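Local structure of myosin-4 (Saccharomyces cerevisiae, 3MMI) at residues 174-185 / 242-253. The protein moves ASH1 and other mRNAs into the bud as a type V myosin motor recruited through SHE3, with this chain forming its globular tail. Numbering follows the deposited sequence.
Sequences VLNEKLFKNSGD and YGYEVDRNIERL
Tyr242 and Phe180 meet obliquely, their ring planes 45° apart. CD1 of Tyr242 lies at the edge of the Phe180 ring, 3.6 Å from Phe180 CE2. Glu245 covers one face of that ring with a CH-pi contact, its CB standing 3.8 Å from the Phe180 centroid. Glu177 CA covers the opposite face, so the ring is held between the helix and its own loop. With CG anti to the backbone N (chi1 178°), Tyr242 extends its hydroxyl to the loop backbone. Tyr242 OH donates to Leu175 O at 2.5 Å, in the carbonyl plane and on a lone pair. A phenylalanine in its place would probably leave the Leu175 carbonyl without this donor. Val174 is a knob among Val246, Asn249, Ile250 and Leu253, and its CG1 reaches Val246 CG1 at 4.1 Å. At the other end Arg252 stretches out to the start of helix 185-204. Arg252 NH1 donates to Ser183 O at 3.0 Å, within the guanidinium plane. Arg252 NH2 makes a salt bridge with Asp185 OD1 at 3.0 Å, the carboxylate standing nearly perpendicular to the guanidinium (88°). A single knob from the end of helix 170-174 and the loop that follows it pack on helix 240-257, within the all-helical dilute-family globular tail of a type V myosin.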
loop_
_atom_site.group_PDB
_atom_site.type_symbol
_atom_site.label_atom_id
_atom_site.label_comp_id
_atom_site.label_asym_id
_atom_site.label_seq_id
_atom_site.Cartn_x
_atom_site.Cartn_y
_atom_site.Cartn_z
ATOM N N VAL A 174 7.411 1.766 18.633
ATOM C CA VAL A 174 8.618 2.021 17.823
ATOM C C VAL A 174 9.215 3.324 18.175
ATOM O O VAL A 174 10.427 3.356 18.379
ATOM C CB VAL A 174 8.371 1.969 16.274
ATOM C CG1 VAL A 174 9.603 2.490 15.518
ATOM C CG2 VAL A 174 7.898 0.657 15.823
ATOM N N LEU A 175 8.422 4.390 18.269
ATOM C CA LEU A 175 8.920 5.769 18.345
ATOM C C LEU A 175 8.890 6.442 19.731
ATOM O O LEU A 175 9.562 7.506 19.921
ATOM C CB LEU A 175 8.050 6.618 17.405
ATOM C CG LEU A 175 8.200 6.327 15.933
ATOM C CD1 LEU A 175 7.329 7.259 15.144
ATOM C CD2 LEU A 175 9.787 6.480 15.584
ATOM N N ASN A 176 8.028 5.922 20.627
ATOM C CA ASN A 176 7.679 6.595 21.929
ATOM C C ASN A 176 8.800 6.429 22.909
ATOM O O ASN A 176 8.981 5.362 23.465
ATOM C CB ASN A 176 6.414 5.976 22.549
ATOM C CG ASN A 176 5.878 6.778 23.745
ATOM O OD1 ASN A 176 6.564 7.630 24.310
ATOM N ND2 ASN A 176 4.638 6.494 24.111
ATOM N N GLU A 177 9.601 7.474 23.096
ATOM C CA GLU A 177 10.807 7.283 23.913
ATOM C C GLU A 177 10.450 6.990 25.349
ATOM O O GLU A 177 11.206 6.258 26.018
ATOM C CB GLU A 177 11.780 8.466 23.814
ATOM C CG GLU A 177 11.208 9.829 24.233
ATOM C CD GLU A 177 11.633 10.205 25.662
ATOM O OE1 GLU A 177 12.565 9.548 26.156
ATOM O OE2 GLU A 177 11.022 11.129 26.271
ATOM N N LYS A 178 9.257 7.468 25.775
ATOM C CA LYS A 178 8.704 7.162 27.136
ATOM C C LYS A 178 8.658 5.660 27.431
ATOM O O LYS A 178 8.766 5.255 28.584
ATOM C CB LYS A 178 7.308 7.799 27.403
ATOM C CG LYS A 178 7.193 9.280 27.049
ATOM N N LEU A 179 8.535 4.849 26.389
ATOM C CA LEU A 179 8.406 3.422 26.564
ATOM C C LEU A 179 9.638 2.699 26.117
ATOM O O LEU A 179 9.534 1.512 25.838
ATOM C CB LEU A 179 7.231 2.887 25.748
ATOM C CG LEU A 179 5.860 3.586 25.781
ATOM C CD1 LEU A 179 4.793 2.581 25.217
ATOM C CD2 LEU A 179 5.486 4.085 27.199
ATOM N N PHE A 180 10.796 3.346 26.053
ATOM C CA PHE A 180 12.036 2.636 25.707
ATOM C C PHE A 180 12.509 1.782 26.882
ATOM O O PHE A 180 13.155 0.775 26.710
ATOM C CB PHE A 180 13.180 3.578 25.280
ATOM C CG PHE A 180 13.018 4.211 23.915
ATOM C CD1 PHE A 180 12.137 3.719 22.989
ATOM C CD2 PHE A 180 13.750 5.330 23.583
ATOM C CE1 PHE A 180 12.005 4.321 21.784
ATOM C CE2 PHE A 180 13.617 5.911 22.385
ATOM C CZ PHE A 180 12.746 5.415 21.486
ATOM N N LYS A 181 12.168 2.208 28.080
ATOM C CA LYS A 181 12.506 1.455 29.263
ATOM C C LYS A 181 11.747 0.135 29.361
ATOM O O LYS A 181 12.182 -0.764 30.025
ATOM C CB LYS A 181 12.346 2.312 30.519
ATOM C CG LYS A 181 11.088 3.148 30.571
ATOM N N ASN A 182 10.635 0.025 28.651
ATOM C CA ASN A 182 9.882 -1.219 28.536
ATOM C C ASN A 182 10.519 -2.200 27.581
ATOM O O ASN A 182 11.098 -1.818 26.603
ATOM C CB ASN A 182 8.454 -0.945 28.102
ATOM C CG ASN A 182 7.687 -0.125 29.103
ATOM O OD1 ASN A 182 6.645 0.428 28.800
ATOM N ND2 ASN A 182 8.198 -0.044 30.301
ATOM N N SER A 183 10.410 -3.470 27.894
ATOM C CA SER A 183 10.812 -4.544 27.023
ATOM C C SER A 183 10.315 -4.335 25.605
ATOM O O SER A 183 11.026 -4.583 24.653
ATOM C CB SER A 183 10.188 -5.826 27.517
ATOM O OG SER A 183 8.796 -5.686 27.615
ATOM N N GLY A 184 9.048 -3.939 25.523
ATOM C CA GLY A 184 8.353 -3.609 24.312
ATOM C C GLY A 184 7.566 -4.793 23.886
ATOM O O GLY A 184 6.780 -4.737 22.965
ATOM N N ASP A 185 7.793 -5.853 24.639
ATOM C CA ASP A 185 7.677 -7.259 24.287
ATOM C C ASP A 185 6.292 -7.750 23.966
ATOM O O ASP A 185 6.091 -8.588 23.156
ATOM C CB ASP A 185 8.156 -8.067 25.480
ATOM C CG ASP A 185 9.621 -8.275 25.496
ATOM O OD1 ASP A 185 10.328 -7.745 24.647
ATOM O OD2 ASP A 185 10.060 -9.001 26.388
ATOM N N TYR A 242 18.113 8.521 21.036
ATOM C CA TYR A 242 16.815 8.258 20.537
ATOM C C TYR A 242 16.897 7.526 19.221
ATOM O O TYR A 242 16.119 6.575 18.956
ATOM C CB TYR A 242 15.970 9.545 20.499
ATOM C CG TYR A 242 14.553 9.340 19.923
ATOM C CD1 TYR A 242 13.444 9.069 20.719
ATOM C CD2 TYR A 242 14.379 9.335 18.564
ATOM C CE1 TYR A 242 12.188 8.932 20.144
ATOM C CE2 TYR A 242 13.131 9.173 18.016
ATOM C CZ TYR A 242 12.072 8.988 18.796
ATOM O OH TYR A 242 10.896 8.771 18.181
ATOM N N GLY A 243 17.829 7.989 18.359
ATOM C CA GLY A 243 17.925 7.479 17.001
ATOM C C GLY A 243 18.327 6.014 17.034
ATOM O O GLY A 243 17.703 5.155 16.417
ATOM N N TYR A 244 19.334 5.738 17.853
ATOM C CA TYR A 244 19.802 4.388 18.040
ATOM C C TYR A 244 18.730 3.381 18.558
ATOM O O TYR A 244 18.599 2.252 18.055
ATOM C CB TYR A 244 20.984 4.363 18.987
ATOM C CG TYR A 244 21.404 2.951 19.320
ATOM C CD1 TYR A 244 22.281 2.262 18.454
ATOM C CD2 TYR A 244 20.919 2.287 20.468
ATOM C CE1 TYR A 244 22.675 0.944 18.706
ATOM C CE2 TYR A 244 21.311 0.890 20.741
ATOM C CZ TYR A 244 22.213 0.273 19.839
ATOM O OH TYR A 244 22.666 -0.997 20.001
ATOM N N GLU A 245 17.905 3.816 19.495
ATOM C CA GLU A 245 16.806 3.005 20.013
ATOM C C GLU A 245 15.659 2.736 19.002
ATOM O O GLU A 245 15.187 1.594 18.933
ATOM C CB GLU A 245 16.245 3.625 21.291
ATOM C CG GLU A 245 17.313 3.722 22.415
ATOM C CD GLU A 245 17.890 2.304 22.857
ATOM O OE1 GLU A 245 17.209 1.303 22.930
ATOM O OE2 GLU A 245 19.089 2.122 23.083
ATOM N N VAL A 246 15.249 3.736 18.213
ATOM C CA VAL A 246 14.280 3.523 17.129
ATOM C C VAL A 246 14.852 2.564 16.116
ATOM O O VAL A 246 14.121 1.789 15.517
ATOM C CB VAL A 246 13.931 4.897 16.454
ATOM C CG1 VAL A 246 12.976 4.714 15.205
ATOM C CG2 VAL A 246 13.399 5.896 17.618
ATOM N N ASP A 247 16.142 2.678 15.846
ATOM C CA ASP A 247 16.809 1.802 14.885
ATOM C C ASP A 247 16.646 0.322 15.237
ATOM O O ASP A 247 16.208 -0.463 14.410
ATOM C CB ASP A 247 18.343 2.044 14.846
ATOM C CG ASP A 247 18.881 2.210 13.441
ATOM O OD1 ASP A 247 18.134 1.994 12.465
ATOM O OD2 ASP A 247 20.007 2.725 13.267
ATOM N N ARG A 248 16.902 0.010 16.502
ATOM C CA ARG A 248 16.648 -1.311 17.046
ATOM C C ARG A 248 15.173 -1.711 16.969
ATOM O O ARG A 248 14.871 -2.876 16.708
ATOM C CB ARG A 248 17.137 -1.394 18.495
ATOM C CG ARG A 248 18.494 -0.751 18.729
ATOM N N ASN A 249 14.247 -0.776 17.199
ATOM C CA ASN A 249 12.838 -1.183 17.195
ATOM C C ASN A 249 12.504 -1.522 15.792
ATOM O O ASN A 249 11.695 -2.481 15.534
ATOM C CB ASN A 249 11.891 -0.109 17.757
ATOM C CG ASN A 249 12.086 0.103 19.239
ATOM O OD1 ASN A 249 11.731 1.163 19.820
ATOM N ND2 ASN A 249 12.523 -0.909 19.899
ATOM N N ILE A 250 13.086 -0.769 14.858
ATOM C CA ILE A 250 12.764 -0.983 13.456
ATOM C C ILE A 250 13.254 -2.383 13.031
ATOM O O ILE A 250 12.584 -3.187 12.390
ATOM C CB ILE A 250 13.366 0.155 12.535
ATOM C CG1 ILE A 250 12.522 1.464 12.669
ATOM C CG2 ILE A 250 13.384 -0.285 11.104
ATOM C CD1 ILE A 250 13.117 2.577 11.924
ATOM N N GLU A 251 14.479 -2.632 13.401
ATOM C CA GLU A 251 15.103 -3.971 13.107
ATOM C C GLU A 251 14.320 -5.114 13.748
ATOM O O GLU A 251 14.095 -6.095 13.122
ATOM C CB GLU A 251 16.587 -4.089 13.493
ATOM C CG GLU A 251 17.616 -3.042 12.940
ATOM C CD GLU A 251 17.237 -2.252 11.616
ATOM O OE1 GLU A 251 17.109 -0.965 11.682
ATOM O OE2 GLU A 251 17.078 -2.891 10.521
ATOM N N ARG A 252 13.761 -4.918 14.920
ATOM C CA ARG A 252 12.823 -5.825 15.468
ATOM C C ARG A 252 11.586 -5.989 14.610
ATOM O O ARG A 252 11.201 -7.112 14.338
ATOM C CB ARG A 252 12.398 -5.333 16.862
ATOM C CG ARG A 252 12.405 -6.415 17.825
ATOM C CD ARG A 252 11.900 -5.955 19.192
ATOM N NE ARG A 252 11.283 -7.071 19.889
ATOM C CZ ARG A 252 10.908 -7.036 21.179
ATOM N NH1 ARG A 252 11.128 -5.964 21.960
ATOM N NH2 ARG A 252 10.387 -8.104 21.704
ATOM N N LEU A 253 10.918 -4.884 14.252
ATOM C CA LEU A 253 9.761 -4.912 13.314
ATOM C C LEU A 253 10.103 -5.634 12.014
ATOM O O LEU A 253 9.297 -6.436 11.490
ATOM C CB LEU A 253 9.332 -3.482 13.017
ATOM C CG LEU A 253 8.102 -3.348 12.139
ATOM C CD1 LEU A 253 7.282 -2.108 12.622
ATOM C CD2 LEU A 253 8.533 -3.311 10.704
#